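Local coordinates for protein L-talarate/galactarate dehydratase (Salmonella typhimurium, PDB 2PP3) that dehydrates L-talarate and galactarate to 5-keto-4-deoxy-D-glucarate with the help of magnesium, and also epimerises L-talarate to galactarate, at residues 301-306 with 328-333. The protein carries 1 engineered substitution. Numbering follows the deposited sequence.
With LGT (L-glucaric acid), chain G.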
# COMPACT_ATOMS: atom_id res chain seq x y z
N ASP B 301 -8.85 6.55 12.38
CA ASP B 301 -9.45 7.80 11.94
C ASP B 301 -8.38 8.45 11.08
O ASP B 301 -7.35 8.90 11.59
CB ASP B 301 -9.75 8.63 13.20
CG ASP B 301 -10.41 9.97 12.90
OD1 ASP B 301 -9.89 10.72 12.05
OD2 ASP B 301 -11.45 10.27 13.53
N ALA B 302 -8.59 8.49 9.76
CA ALA B 302 -7.59 9.06 8.87
C ALA B 302 -7.12 10.44 9.31
O ALA B 302 -5.92 10.71 9.37
CB ALA B 302 -8.13 9.11 7.43
N PRO B 303 -8.06 11.36 9.60
CA PRO B 303 -7.61 12.69 10.03
C PRO B 303 -6.72 12.61 11.27
O PRO B 303 -5.68 13.26 11.34
CB PRO B 303 -8.92 13.42 10.30
CG PRO B 303 -9.85 12.81 9.29
CD PRO B 303 -9.52 11.33 9.40
N ARG B 304 -7.11 11.78 12.24
CA ARG B 304 -6.36 11.64 13.48
C ARG B 304 -5.01 10.93 13.42
O ARG B 304 -4.12 11.25 14.20
CB ARG B 304 -7.22 10.95 14.54
CG ARG B 304 -8.15 11.90 15.28
CD ARG B 304 -9.02 11.17 16.28
NE ARG B 304 -9.92 12.09 16.97
CZ ARG B 304 -11.02 11.71 17.61
NH1 ARG B 304 -11.36 10.43 17.65
NH2 ARG B 304 -11.79 12.62 18.22
N VAL B 305 -4.86 9.97 12.50
CA VAL B 305 -3.60 9.23 12.42
C VAL B 305 -2.56 9.80 11.47
O VAL B 305 -1.50 9.20 11.27
CB VAL B 305 -3.83 7.74 12.04
CG1 VAL B 305 -4.75 7.08 13.06
CG2 VAL B 305 -4.40 7.63 10.62
N GLY B 306 -2.87 10.95 10.87
CA GLY B 306 -1.92 11.55 9.96
C GLY B 306 -2.32 11.50 8.49
O GLY B 306 -1.52 11.87 7.63
N HIS B 328 -13.66 5.65 12.04
CA HIS B 328 -14.40 6.56 12.89
C HIS B 328 -14.63 7.92 12.26
O HIS B 328 -13.70 8.52 11.72
CB HIS B 328 -13.67 6.71 14.22
CG HIS B 328 -14.15 7.87 15.05
ND1 HIS B 328 -13.61 9.13 14.94
CD2 HIS B 328 -15.12 7.95 15.99
CE1 HIS B 328 -14.22 9.94 15.78
NE2 HIS B 328 -15.15 9.25 16.42
N PHE B 329 -15.87 8.40 12.31
CA PHE B 329 -16.23 9.72 11.79
C PHE B 329 -15.87 9.88 10.30
O PHE B 329 -15.78 8.90 9.56
CB PHE B 329 -15.51 10.78 12.64
CG PHE B 329 -16.12 12.16 12.58
CD1 PHE B 329 -17.45 12.36 12.94
CD2 PHE B 329 -15.36 13.26 12.20
CE1 PHE B 329 -18.01 13.64 12.93
CE2 PHE B 329 -15.90 14.54 12.19
CZ PHE B 329 -17.23 14.73 12.55
N ALA B 330 -15.68 11.14 9.89
CA ALA B 330 -15.31 11.54 8.52
C ALA B 330 -15.67 10.56 7.40
O ALA B 330 -14.79 10.13 6.64
CB ALA B 330 -13.81 11.86 8.48
N MET B 331 -16.95 10.22 7.27
CA MET B 331 -17.37 9.29 6.23
C MET B 331 -17.02 9.75 4.82
O MET B 331 -16.88 8.92 3.92
CB MET B 331 -18.88 9.01 6.34
CG MET B 331 -19.75 10.25 6.37
SD MET B 331 -21.51 9.82 6.42
CE MET B 331 -22.14 10.93 5.15
N GLU B 332 -16.87 11.06 4.63
CA GLU B 332 -16.52 11.61 3.33
C GLU B 332 -15.21 11.02 2.82
O GLU B 332 -15.01 10.88 1.61
CB GLU B 332 -16.41 13.13 3.39
CG GLU B 332 -17.72 13.89 3.61
CD GLU B 332 -18.39 13.59 4.95
OE1 GLU B 332 -17.67 13.34 5.94
OE2 GLU B 332 -19.64 13.63 5.01
N VAL B 333 -14.31 10.70 3.75
CA VAL B 333 -13.02 10.12 3.40
C VAL B 333 -13.01 8.61 3.62
O VAL B 333 -12.55 7.84 2.77
CB VAL B 333 -11.87 10.73 4.24
CG1 VAL B 333 -10.56 10.05 3.91
CG2 VAL B 333 -11.77 12.23 3.98
O1A LGT G . -18.98 8.58 16.81
C1 LGT G . -18.30 8.04 17.69
O1B LGT G . -17.75 6.92 17.54
C2 LGT G . -18.11 8.78 19.06
O2 LGT G . -17.06 8.19 19.84
C3 LGT G . -17.81 10.28 18.90
O3 LGT G . -16.45 10.44 18.50
C4 LGT G . -18.03 11.10 20.20
O4 LGT G . -17.10 10.66 21.21
C5 LGT G . -17.85 12.63 20.03
O5 LGT G . -18.76 13.08 19.01
C6 LGT G . -18.14 13.39 21.33
O6A LGT G . -17.14 13.68 22.05
O6B LGT G . -19.34 13.66 21.61
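D301 and H328 bring the two backbones closest, 5.2 Å between their CA atoms, and from there the chains spread until A302 faces V333 with 7.8 Å between CA atoms. D301 sits at the N-cap of a weakly bonded helical turn, about 302-305. With its CG anti to the backbone N (chi1 -179°), its carboxylate reaches across to H328, where ND1 donates to the anti lone pair of OD2 at 2.8 Å. The bond is nearly straight, 164° at the hydrogen, and OD2 lies almost in the imidazole plane although the carboxylate is twisted from it. Y80 also hydrogen-bonds OD2, so two partners grip that oxygen. The other ring nitrogen, NE2, shares a 2.7 Å hydrogen bond with O3 of L-glucarate. The ring is therefore held at both nitrogens, while CB of F329 sits over one face, toward its rim. The extended chain of R304 brings NH1 obliquely to CE1 of H328, 3.5 Å away, and that NH1 is hydrogen-bonded to the carbonyl O of E278. Farther from the substrate, CG of P303 rests on CB of A330 at 4.2 Å. This is the Asp-His pair of the mandelate racemase branch of the enolase superfamily, on its barrel domain: D301 is thought to raise the basicity of H328, the proton donor/acceptor beside the magnesium site.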